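PDB 4CEK: regulator of nonsense transcripts 2 from Homo sapiens, which takes part in nonsense-mediated mRNA decay, its second MIF4G domain probably acting as an all-helical scaffold within the protein. Local coordinates for residues 89-94 with 195-200; 208-213 with 250-255; 159-162 with 167-170; 232-237 with 254-259. All blocks are in the same frame, centred on the assembly; numbering follows the deposited sequence.

Contact 1: residues 89-94 with 195-200; sequences EAEDLT and RGDFRF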
loop_
_atom_site.group_PDB
_atom_site.type_symbol
_atom_site.label_atom_id
_atom_site.label_comp_id
_atom_site.label_asym_id
_atom_site.label_seq_id
_atom_site.Cartn_x
_atom_site.Cartn_y
_atom_site.Cartn_z
ATOM N N GLU A 89 16.692 -1.265 -2.285
ATOM C CA GLU A 89 17.530 -1.866 -1.239
ATOM C C GLU A 89 16.675 -2.558 -0.166
ATOM O O GLU A 89 17.030 -3.625 0.303
ATOM C CB GLU A 89 18.409 -0.799 -0.570
ATOM C CG GLU A 89 19.492 -0.193 -1.456
ATOM C CD GLU A 89 19.114 1.149 -2.090
ATOM O OE1 GLU A 89 18.014 1.276 -2.686
ATOM O OE2 GLU A 89 19.948 2.080 -2.007
ATOM N N ALA A 90 15.538 -1.952 0.185
ATOM C CA ALA A 90 14.644 -2.466 1.237
ATOM C C ALA A 90 14.094 -3.853 0.883
ATOM O O ALA A 90 14.120 -4.761 1.705
ATOM C CB ALA A 90 13.497 -1.490 1.489
ATOM N N GLU A 91 13.619 -4.006 -0.349
ATOM C CA GLU A 91 13.144 -5.295 -0.865
ATOM C C GLU A 91 14.246 -6.327 -1.040
ATOM O O GLU A 91 13.993 -7.504 -0.850
ATOM C CB GLU A 91 12.411 -5.109 -2.199
ATOM C CG GLU A 91 11.050 -4.455 -2.026
ATOM C CD GLU A 91 10.538 -3.800 -3.291
ATOM O OE1 GLU A 91 10.623 -4.409 -4.389
ATOM O OE2 GLU A 91 10.055 -2.662 -3.161
ATOM N N ASP A 92 15.448 -5.898 -1.433
ATOM C CA ASP A 92 16.570 -6.823 -1.545
ATOM C C ASP A 92 16.948 -7.404 -0.175
ATOM O O ASP A 92 17.100 -8.618 -0.025
ATOM C CB ASP A 92 17.802 -6.136 -2.150
ATOM C CG ASP A 92 18.982 -7.112 -2.356
ATOM O OD1 ASP A 92 18.987 -7.885 -3.351
ATOM O OD2 ASP A 92 19.893 -7.110 -1.502
ATOM N N LEU A 93 17.127 -6.514 0.794
ATOM C CA LEU A 93 17.400 -6.887 2.176
ATOM C C LEU A 93 16.305 -7.792 2.743
ATOM O O LEU A 93 16.603 -8.832 3.311
ATOM C CB LEU A 93 17.541 -5.626 3.034
ATOM C CG LEU A 93 17.695 -5.785 4.543
ATOM C CD1 LEU A 93 18.754 -6.831 4.918
ATOM C CD2 LEU A 93 18.027 -4.412 5.126
ATOM N N THR A 94 15.040 -7.400 2.577
ATOM C CA THR A 94 13.924 -8.257 2.989
ATOM C C THR A 94 13.938 -9.645 2.311
ATOM O O THR A 94 13.678 -10.658 2.974
ATOM C CB THR A 94 12.562 -7.574 2.761
ATOM O OG1 THR A 94 12.551 -6.327 3.454
ATOM C CG2 THR A 94 11.397 -8.452 3.273
ATOM N N ARG A 195 6.170 2.752 5.585
ATOM C CA ARG A 195 6.600 4.074 6.064
ATOM C C ARG A 195 8.097 4.340 5.949
ATOM O O ARG A 195 8.496 5.433 5.538
ATOM C CB ARG A 195 6.240 4.293 7.542
ATOM C CG ARG A 195 4.815 4.740 7.784
ATOM C CD ARG A 195 4.657 5.422 9.145
ATOM N NE ARG A 195 5.227 4.588 10.206
ATOM C CZ ARG A 195 4.609 3.581 10.813
ATOM N NH1 ARG A 195 3.342 3.256 10.510
ATOM N NH2 ARG A 195 5.275 2.909 11.743
ATOM N N GLY A 196 8.916 3.391 6.398
ATOM C CA GLY A 196 10.376 3.537 6.347
ATOM C C GLY A 196 10.897 3.627 4.923
ATOM O O GLY A 196 11.752 4.443 4.614
ATOM N N ASP A 197 10.328 2.843 4.026
ATOM C CA ASP A 197 10.744 2.878 2.613
ATOM C C ASP A 197 10.300 4.200 1.962
ATOM O O ASP A 197 11.064 4.816 1.193
ATOM C CB ASP A 197 10.161 1.683 1.903
ATOM C CG ASP A 197 10.951 1.273 0.711
ATOM O OD1 ASP A 197 12.100 1.687 0.563
ATOM O OD2 ASP A 197 10.386 0.554 -0.112
ATOM N N PHE A 198 9.113 4.696 2.351
ATOM C CA PHE A 198 8.654 5.992 1.907
ATOM C C PHE A 198 9.637 7.087 2.296
ATOM O O PHE A 198 10.062 7.856 1.442
ATOM C CB PHE A 198 7.265 6.299 2.458
ATOM C CG PHE A 198 6.723 7.641 2.030
ATOM C CD1 PHE A 198 6.142 7.803 0.786
ATOM C CD2 PHE A 198 6.830 8.737 2.843
ATOM C CE1 PHE A 198 5.621 9.031 0.389
ATOM C CE2 PHE A 198 6.345 9.985 2.453
ATOM C CZ PHE A 198 5.732 10.119 1.217
ATOM N N ARG A 199 10.011 7.129 3.568
ATOM C CA ARG A 199 11.002 8.096 4.098
ATOM C C ARG A 199 12.282 8.035 3.308
ATOM O O ARG A 199 12.807 9.051 2.866
ATOM C CB ARG A 199 11.338 7.754 5.529
ATOM C CG ARG A 199 11.118 8.824 6.566
ATOM C CD ARG A 199 11.337 8.234 7.970
ATOM N NE ARG A 199 10.076 7.846 8.566
ATOM C CZ ARG A 199 9.778 6.671 9.122
ATOM N NH1 ARG A 199 10.662 5.703 9.246
ATOM N NH2 ARG A 199 8.546 6.498 9.604
ATOM N N PHE A 200 12.767 6.828 3.109
ATOM C CA PHE A 200 13.951 6.582 2.283
ATOM C C PHE A 200 13.827 7.179 0.865
ATOM O O PHE A 200 14.703 7.936 0.437
ATOM C CB PHE A 200 14.206 5.065 2.243
ATOM C CG PHE A 200 15.398 4.675 1.460
ATOM C CD1 PHE A 200 16.676 4.910 1.957
ATOM C CD2 PHE A 200 15.257 4.060 0.211
ATOM C CE1 PHE A 200 17.797 4.556 1.213
ATOM C CE2 PHE A 200 16.370 3.703 -0.541
ATOM C CZ PHE A 200 17.642 3.951 -0.040
#
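Ala90 and Asp197 mark where two helical turns come nearest, Ala90 CA lying 6.8 Å from Asp197 CA, while the short axes stay 11.1 Å apart and run at 141°, closer to antiparallel than to crossed. Across that wide spacing only a few side chains meet, and they do so in three places. Ala90 presents its methyl group to the Asp197 carboxylate, with Ala90 CB 3.6 Å from Asp197 OD1. One turn on from Asp197, Phe200 meets Glu89, the residue before Ala90. Glu89 crosses Phe200 at about a right angle, its carboxylate at the ring edge: Glu89 OE2 is 3.6 Å from Phe200 CZ and near the ring plane, and Glu89 OE1 is at the same distance from Phe200 CE2. The carboxylate stands almost perpendicular to the ring, the planes 84° apart. Glu89 gets there because its chain bends at chi2 (98°). Replacing Glu89 by alanine would probably leave the CE2–CZ edge of Phe200 without its carboxylate neighbour and free the ring to turn more easily. The third meeting is between acids, Glu91 OE2 lying 4.4 Å from Asp197 OD2. Lys215 makes a long, weak ion pair with Glu91, and Thr216 gives Asp197 a weak hydrogen bond, whereas Asp88 adds another negative charge close by. A carboxylate beside the positive rim of an aromatic ring is probably mildly favourable, but Glu89 OE1 is buried with no polar partner. The chemistry is thus that of a modest surface contact, in which acid crowding probably offsets part of what the packing gains and may raise carboxylate pKa values.

Contact 2: residues 208-213 with 250-255; sequences INIETK and IEMACT
The flat carboxylate of Glu251 lies beneath an aliphatic carbon of Ile210: Ile210 CG1 stands over the face of the group, 3.7 Å from Glu251 OE1, rather than beside one oxygen. Glu251 OE2 takes a hydrogen bond from Tyr294 of helix 292-305, which helps fix how the carboxylate is turned, and Arg293 adds a long, weak ion pair. The other planar group is the Asn209 amide, at the N-cap of helix 210-225, whose OD1 accepts from Thr212 OG1, the donor tilted 31° from the carbonyl plane. Ile210 brings CG1 forward by holding it opposite the backbone N (chi1 -167°), and its terminal methyl then rests on the base of the glutamate, Ile210 CD1 being 4.0 Å from Glu251 CB. Met252 fills the adjoining position. Its CG lies 4.2 Å from Ile210 CD1 and equally far from Lys213 CB, so one methylene touches two side chains of the facing helix; beyond it the thioether bends at chi3 (61°) and carries the chain onto Phe198 and His201 of helix 185-203. Lys213 contributes only its aliphatic root here, for its extended chain leads away to a hydrogen bond between NZ and His248 ND1. The chemistry is a division of labour: carbon groups make the interhelical packing, while the charged ends of Glu251 and Lys213 find polar partners to the side, so that acidic and basic residues can line a partly buried seam.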
loop_
_atom_site.group_PDB
_atom_site.type_symbol
_atom_site.label_atom_id
_atom_site.label_comp_id
_atom_site.label_asym_id
_atom_site.label_seq_id
_atom_site.Cartn_x
_atom_site.Cartn_y
_atom_site.Cartn_z
ATOM N N ILE A 208 17.322 6.218 -7.549
ATOM C CA ILE A 208 16.507 4.994 -7.572
ATOM C C ILE A 208 15.213 5.195 -8.416
ATOM O O ILE A 208 14.459 6.155 -8.219
ATOM C CB ILE A 208 16.262 4.448 -6.120
ATOM C CG1 ILE A 208 15.750 2.998 -6.132
ATOM C CG2 ILE A 208 15.331 5.346 -5.316
ATOM C CD1 ILE A 208 16.233 2.181 -4.947
ATOM N N ASN A 209 15.006 4.291 -9.379
ATOM C CA ASN A 209 13.939 4.375 -10.394
ATOM C C ASN A 209 12.566 4.806 -9.877
ATOM O O ASN A 209 12.077 4.253 -8.891
ATOM C CB ASN A 209 13.799 3.026 -11.135
ATOM C CG ASN A 209 13.647 1.822 -10.191
ATOM O OD1 ASN A 209 13.447 1.975 -8.981
ATOM N ND2 ASN A 209 13.752 0.614 -10.752
ATOM N N ILE A 210 11.938 5.768 -10.561
ATOM C CA ILE A 210 10.615 6.285 -10.141
ATOM C C ILE A 210 9.562 5.169 -10.020
ATOM O O ILE A 210 8.627 5.278 -9.226
ATOM C CB ILE A 210 10.086 7.425 -11.068
ATOM C CG1 ILE A 210 8.880 8.162 -10.437
ATOM C CG2 ILE A 210 9.677 6.877 -12.428
ATOM C CD1 ILE A 210 9.131 8.798 -9.089
ATOM N N GLU A 211 9.740 4.090 -10.780
ATOM C CA GLU A 211 8.779 2.989 -10.800
ATOM C C GLU A 211 8.665 2.186 -9.497
ATOM O O GLU A 211 7.561 1.749 -9.150
ATOM C CB GLU A 211 9.115 2.041 -11.942
ATOM C CG GLU A 211 7.950 1.159 -12.340
ATOM C CD GLU A 211 8.108 0.602 -13.734
ATOM O OE1 GLU A 211 8.609 1.342 -14.615
ATOM O OE2 GLU A 211 7.722 -0.571 -13.936
ATOM N N THR A 212 9.790 1.975 -8.800
ATOM C CA THR A 212 9.775 1.371 -7.450
ATOM C C THR A 212 9.116 2.301 -6.443
ATOM O O THR A 212 8.320 1.883 -5.636
ATOM C CB THR A 212 11.190 1.094 -6.904
ATOM O OG1 THR A 212 11.920 0.290 -7.834
ATOM C CG2 THR A 212 11.110 0.388 -5.550
ATOM N N LYS A 213 9.461 3.577 -6.507
ATOM C CA LYS A 213 8.906 4.570 -5.606
ATOM C C LYS A 213 7.362 4.556 -5.715
ATOM O O LYS A 213 6.638 4.599 -4.701
ATOM C CB LYS A 213 9.488 5.941 -5.948
ATOM C CG LYS A 213 11.016 5.975 -5.944
ATOM C CD LYS A 213 11.576 7.347 -6.337
ATOM C CE LYS A 213 12.961 7.618 -5.752
ATOM N NZ LYS A 213 13.272 9.077 -5.630
ATOM N N ILE A 250 6.967 15.118 -6.897
ATOM C CA ILE A 250 5.747 15.524 -7.591
ATOM C C ILE A 250 5.101 14.260 -8.125
ATOM O O ILE A 250 3.892 14.099 -7.953
ATOM C CB ILE A 250 6.001 16.519 -8.774
ATOM C CG1 ILE A 250 6.413 17.925 -8.295
ATOM C CG2 ILE A 250 4.751 16.702 -9.597
ATOM C CD1 ILE A 250 7.131 18.755 -9.366
ATOM N N GLU A 251 5.875 13.351 -8.734
ATOM C CA GLU A 251 5.272 12.124 -9.275
ATOM C C GLU A 251 4.739 11.197 -8.188
ATOM O O GLU A 251 3.619 10.682 -8.291
ATOM C CB GLU A 251 6.199 11.339 -10.161
ATOM C CG GLU A 251 7.036 12.169 -11.094
ATOM C CD GLU A 251 7.662 11.342 -12.203
ATOM O OE1 GLU A 251 6.952 10.414 -12.719
ATOM O OE2 GLU A 251 8.853 11.636 -12.540
ATOM N N MET A 252 5.529 10.987 -7.149
ATOM C CA MET A 252 5.078 10.188 -5.988
ATOM C C MET A 252 3.772 10.751 -5.469
ATOM O O MET A 252 2.833 10.012 -5.214
ATOM C CB MET A 252 6.137 10.179 -4.875
ATOM C CG MET A 252 7.462 9.497 -5.259
ATOM S SD MET A 252 8.719 9.675 -3.956
ATOM C CE MET A 252 7.861 8.834 -2.631
ATOM N N ALA A 253 3.713 12.068 -5.340
ATOM C CA ALA A 253 2.491 12.763 -4.910
ATOM C C ALA A 253 1.272 12.465 -5.779
ATOM O O ALA A 253 0.161 12.287 -5.249
ATOM C CB ALA A 253 2.706 14.267 -4.911
ATOM N N CYS A 254 1.478 12.487 -7.096
ATOM C CA CYS A 254 0.409 12.359 -8.081
ATOM C C CYS A 254 -0.035 10.928 -8.143
ATOM O O CYS A 254 -1.247 10.657 -8.228
ATOM C CB CYS A 254 0.838 12.886 -9.500
ATOM S SG CYS A 254 1.086 14.714 -9.557
ATOM N N THR A 255 0.923 9.997 -8.091
ATOM C CA THR A 255 0.591 8.564 -7.872
ATOM C C THR A 255 -0.224 8.346 -6.585
ATOM O O THR A 255 -1.271 7.675 -6.603
ATOM C CB THR A 255 1.824 7.703 -7.804
ATOM O OG1 THR A 255 2.674 8.021 -8.913
ATOM C CG2 THR A 255 1.422 6.216 -7.833
#

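Contact 3: residues 159-162 with 167-170; sequences FIVP and DLLP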
loop_
_atom_site.group_PDB
_atom_site.type_symbol
_atom_site.label_atom_id
_atom_site.label_comp_id
_atom_site.label_asym_id
_atom_site.label_seq_id
_atom_site.Cartn_x
_atom_site.Cartn_y
_atom_site.Cartn_z
ATOM N N PHE A 159 5.542 -7.521 1.278
ATOM C CA PHE A 159 6.325 -6.300 1.071
ATOM C C PHE A 159 7.171 -6.373 -0.203
ATOM O O PHE A 159 7.418 -5.344 -0.854
ATOM C CB PHE A 159 7.215 -6.027 2.293
ATOM C CG PHE A 159 8.122 -4.834 2.141
ATOM C CD1 PHE A 159 7.648 -3.545 2.387
ATOM C CD2 PHE A 159 9.448 -4.994 1.771
ATOM C CE1 PHE A 159 8.481 -2.441 2.270
ATOM C CE2 PHE A 159 10.286 -3.899 1.654
ATOM C CZ PHE A 159 9.806 -2.606 1.912
ATOM N N ILE A 160 7.629 -7.569 -0.569
ATOM C CA ILE A 160 8.422 -7.699 -1.796
ATOM C C ILE A 160 7.567 -7.983 -3.030
ATOM O O ILE A 160 8.102 -8.505 -3.988
ATOM C CB ILE A 160 9.584 -8.740 -1.720
ATOM C CG1 ILE A 160 9.063 -10.151 -1.458
ATOM C CG2 ILE A 160 10.611 -8.345 -0.665
ATOM C CD1 ILE A 160 10.164 -11.187 -1.373
ATOM N N VAL A 161 6.275 -7.648 -3.031
ATOM C CA VAL A 161 5.518 -7.593 -4.300
ATOM C C VAL A 161 6.401 -6.997 -5.399
ATOM O O VAL A 161 6.993 -5.944 -5.201
ATOM C CB VAL A 161 4.258 -6.689 -4.293
ATOM C CG1 VAL A 161 2.995 -7.503 -4.338
ATOM C CG2 VAL A 161 4.243 -5.699 -3.143
ATOM N N PRO A 162 6.501 -7.665 -6.552
ATOM C CA PRO A 162 7.261 -7.041 -7.652
ATOM C C PRO A 162 6.556 -5.806 -8.287
ATOM O O PRO A 162 5.317 -5.759 -8.371
ATOM C CB PRO A 162 7.394 -8.175 -8.657
ATOM C CG PRO A 162 6.215 -9.055 -8.394
ATOM C CD PRO A 162 5.967 -8.990 -6.916
ATOM N N ASP A 167 -1.039 -4.893 -10.099
ATOM C CA ASP A 167 -2.419 -5.424 -9.998
ATOM C C ASP A 167 -2.701 -6.165 -8.677
ATOM O O ASP A 167 -3.851 -6.261 -8.242
ATOM C CB ASP A 167 -2.715 -6.367 -11.176
ATOM C CG ASP A 167 -1.742 -7.559 -11.246
ATOM O OD1 ASP A 167 -0.501 -7.345 -11.262
ATOM O OD2 ASP A 167 -2.217 -8.720 -11.292
ATOM N N LEU A 168 -1.642 -6.685 -8.055
ATOM C CA LEU A 168 -1.742 -7.366 -6.746
ATOM C C LEU A 168 -2.008 -6.432 -5.552
ATOM O O LEU A 168 -2.690 -6.803 -4.601
ATOM C CB LEU A 168 -0.478 -8.168 -6.482
ATOM C CG LEU A 168 -0.226 -9.341 -7.441
ATOM C CD1 LEU A 168 1.109 -10.008 -7.100
ATOM C CD2 LEU A 168 -1.383 -10.318 -7.387
ATOM N N LEU A 169 -1.536 -5.199 -5.622
ATOM C CA LEU A 169 -1.619 -4.314 -4.452
ATOM C C LEU A 169 -2.977 -4.237 -3.800
ATOM O O LEU A 169 -3.058 -4.194 -2.582
ATOM C CB LEU A 169 -1.160 -2.895 -4.812
ATOM C CG LEU A 169 0.294 -2.815 -5.267
ATOM C CD1 LEU A 169 0.701 -1.381 -5.606
ATOM C CD2 LEU A 169 1.195 -3.461 -4.249
ATOM N N PRO A 170 -4.063 -4.137 -4.589
ATOM C CA PRO A 170 -5.364 -4.011 -3.903
ATOM C C PRO A 170 -5.760 -5.296 -3.161
ATOM O O PRO A 170 -6.471 -5.244 -2.141
ATOM C CB PRO A 170 -6.368 -3.778 -5.055
ATOM C CG PRO A 170 -5.545 -3.331 -6.208
ATOM C CD PRO A 170 -4.167 -3.887 -6.037
#
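Val161 reaches across a short connection and puts its two methyl groups on two successive leucines. Val161 CG1 rests against the stem of Leu168, 4.1 Å from Leu168 CB and 4.2 Å from Leu168 CD1, the two side chains sliding past each other in opposite directions. The second branch goes to the next residue, with Val161 CG2 3.9 Å from Leu169 CD2, at a slant. Both leucines hold CG opposite the carbonyl carbon, and it is this first torsion in Leu169 (chi1 -62°) that swings its far end in toward the valine although its base does not point there. The first shell is therefore carbon alone, and all three residues are buried. In the next shell, Phe219 of helix 210-225 packs against both Val161 and Leu169, while Val129, in a loop, touches Leu168. Asp167 makes a salt bridge with Arg165 within the connection. On the other flank the chain leaves helical geometry at Ile160, just past Phe159, whose ring makes a cation-pi contact with Lys215. The whole is a compact link between consecutive helices, its hydrophobic residues folded inward to join helix 148-159 to helix 169-179 and bring the connection and the start of helix 169-179 against helix 210-225, as in the stacked helical repeats of MIF4G domains.

Contact 4: residues 232-237 with 254-259; sequences NDTLHC and CTLLET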
loop_
_atom_site.group_PDB
_atom_site.type_symbol
_atom_site.label_atom_id
_atom_site.label_comp_id
_atom_site.label_asym_id
_atom_site.label_seq_id
_atom_site.Cartn_x
_atom_site.Cartn_y
_atom_site.Cartn_z
ATOM N N ASN A 232 -4.756 10.680 8.553
ATOM C CA ASN A 232 -3.691 11.533 9.091
ATOM C C ASN A 232 -2.312 11.029 8.696
ATOM O O ASN A 232 -1.470 11.827 8.341
ATOM C CB ASN A 232 -3.838 11.628 10.609
ATOM C CG ASN A 232 -2.977 12.719 11.214
ATOM O OD1 ASN A 232 -3.155 13.877 10.901
ATOM N ND2 ASN A 232 -2.067 12.350 12.124
ATOM N N ASP A 233 -2.076 9.715 8.728
ATOM C CA ASP A 233 -0.802 9.117 8.234
ATOM C C ASP A 233 -0.472 9.493 6.807
ATOM O O ASP A 233 0.652 9.892 6.464
ATOM C CB ASP A 233 -0.901 7.585 8.162
ATOM C CG ASP A 233 -0.512 6.882 9.435
ATOM O OD1 ASP A 233 0.501 7.287 10.052
ATOM O OD2 ASP A 233 -1.204 5.886 9.776
ATOM N N THR A 234 -1.443 9.259 5.933
ATOM C CA THR A 234 -1.234 9.452 4.524
ATOM C C THR A 234 -1.228 10.948 4.140
ATOM O O THR A 234 -0.516 11.339 3.230
ATOM C CB THR A 234 -2.303 8.684 3.761
ATOM O OG1 THR A 234 -2.251 7.315 4.207
ATOM C CG2 THR A 234 -2.079 8.809 2.222
ATOM N N LEU A 235 -2.018 11.768 4.825
ATOM C CA LEU A 235 -1.882 13.220 4.681
ATOM C C LEU A 235 -0.501 13.728 5.079
ATOM O O LEU A 235 0.005 14.679 4.475
ATOM C CB LEU A 235 -2.955 13.972 5.466
ATOM C CG LEU A 235 -4.336 13.882 4.792
ATOM C CD1 LEU A 235 -5.464 14.348 5.716
ATOM C CD2 LEU A 235 -4.306 14.692 3.517
ATOM N N HIS A 236 0.122 13.107 6.082
ATOM C CA HIS A 236 1.490 13.486 6.395
ATOM C C HIS A 236 2.448 13.123 5.277
ATOM O O HIS A 236 3.369 13.888 4.945
ATOM C CB HIS A 236 1.959 12.898 7.697
ATOM C CG HIS A 236 3.404 13.159 7.936
ATOM N ND1 HIS A 236 4.362 12.251 7.647
ATOM C CD2 HIS A 236 4.065 14.335 8.333
ATOM C CE1 HIS A 236 5.576 12.802 7.918
ATOM N NE2 HIS A 236 5.383 14.077 8.322
ATOM N N CYS A 237 2.240 11.966 4.664
ATOM C CA CYS A 237 2.986 11.599 3.496
ATOM C C CYS A 237 2.905 12.665 2.428
ATOM O O CYS A 237 3.901 13.073 1.869
ATOM C CB CYS A 237 2.467 10.262 2.942
ATOM S SG CYS A 237 2.975 8.852 3.947
ATOM N N CYS A 254 1.478 12.487 -7.096
ATOM C CA CYS A 254 0.409 12.359 -8.081
ATOM C C CYS A 254 -0.035 10.928 -8.143
ATOM O O CYS A 254 -1.247 10.657 -8.228
ATOM C CB CYS A 254 0.838 12.886 -9.500
ATOM S SG CYS A 254 1.086 14.714 -9.557
ATOM N N THR A 255 0.923 9.997 -8.091
ATOM C CA THR A 255 0.591 8.564 -7.872
ATOM C C THR A 255 -0.224 8.346 -6.585
ATOM O O THR A 255 -1.271 7.675 -6.603
ATOM C CB THR A 255 1.824 7.703 -7.804
ATOM O OG1 THR A 255 2.674 8.021 -8.913
ATOM C CG2 THR A 255 1.422 6.216 -7.833
ATOM N N LEU A 256 0.215 8.952 -5.482
ATOM C CA LEU A 256 -0.518 8.791 -4.228
ATOM C C LEU A 256 -1.940 9.255 -4.415
ATOM O O LEU A 256 -2.881 8.542 -4.030
ATOM C CB LEU A 256 0.143 9.570 -3.062
ATOM C CG LEU A 256 -0.459 9.448 -1.649
ATOM C CD1 LEU A 256 -0.518 7.971 -1.255
ATOM C CD2 LEU A 256 0.387 10.215 -0.656
ATOM N N LEU A 257 -2.118 10.442 -4.999
ATOM C CA LEU A 257 -3.488 11.009 -5.149
ATOM C C LEU A 257 -4.386 10.237 -6.146
ATOM O O LEU A 257 -5.584 10.123 -5.947
ATOM C CB LEU A 257 -3.430 12.502 -5.502
ATOM C CG LEU A 257 -2.837 13.441 -4.450
ATOM C CD1 LEU A 257 -2.378 14.801 -5.044
ATOM C CD2 LEU A 257 -3.888 13.605 -3.381
ATOM N N GLU A 258 -3.804 9.675 -7.192
ATOM C CA GLU A 258 -4.545 8.787 -8.080
ATOM C C GLU A 258 -5.044 7.523 -7.355
ATOM O O GLU A 258 -6.107 6.993 -7.669
ATOM C CB GLU A 258 -3.681 8.321 -9.239
ATOM C CG GLU A 258 -3.400 9.303 -10.372
ATOM C CD GLU A 258 -2.491 8.652 -11.422
ATOM O OE1 GLU A 258 -2.724 7.448 -11.725
ATOM O OE2 GLU A 258 -1.530 9.305 -11.909
ATOM N N THR A 259 -4.258 7.037 -6.398
ATOM C CA THR A 259 -4.566 5.806 -5.709
ATOM C C THR A 259 -5.630 6.082 -4.643
ATOM O O THR A 259 -6.558 5.335 -4.548
ATOM C CB THR A 259 -3.283 5.155 -5.113
ATOM O OG1 THR A 259 -2.256 5.046 -6.120
ATOM C CG2 THR A 259 -3.574 3.749 -4.546
#
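Leu256 carries this contact, its two methyl groups forking about the methyl of Thr234: Thr234 CG2 lies 3.9 Å from Leu256 CD1 and 4.0 Å from Leu256 CD2. The leucine projects across because CG stands anti to its own backbone N (chi1 -177°), and the two side chains meet at a slant. Leu256 CD2 is shared further, coming 4.1 Å from Thr234 O and 4.2 Å from Cys237 CB, so that one branch beds into the turn between Thr234 and Cys237. These three residues are buried, and Val217 of helix 210-225 touches Leu256 as well. The threonine divides its roles: CG2 packs on the leucine, while OG1 hydrogen-bonds with Thr224 OG1 and so is satisfied at the end of helix 210-225. Around this close-packed centre no other residues of the two segments touch. Thr234 CA and Leu256 CA, the nearest pair, are still 8.8 Å apart, wide enough that one leucine does most of the bridging. Toward the outside, Asn232, His236 and Glu258 are exposed and lie beyond the seam. Thr259 turns its hydroxyl back on its own helix, where Thr259 OG1 donates to Thr255 O over 2.8 Å from above the carbonyl plane, and the amide of Thr259 reaches that same oxygen from the opposite face. Such a small apolar core, with polar groups met inside their own helix or by a third one, is one of the places where consecutive helices 231-243 and 247-266 meet and is in keeping with the helix-on-helix stacking of the MIF4G fold.

Overall arrangement
Reading from the N terminus, contact 1 opens at helix 89-99 and closes on helix 185-203, the longest of the four loops. Contact 3 falls wholly within it, a short local closure between helices 148-159 and 169-179. Beyond it, contact 2 starts at helix 210-225 and contact 4 at helix 231-243, and both end on helix 247-266, where they share Cys254 and Thr255. Contacts 1 and 2 touch where Phe198 meets Met252, contacts 1 and 4 where Phe198 meets Cys237, and contacts 1 and 3 through Phe159. Contact 3 does not touch contacts 2 or 4. Together they tie helix 89-99 to successive helices of the MIF4G stack.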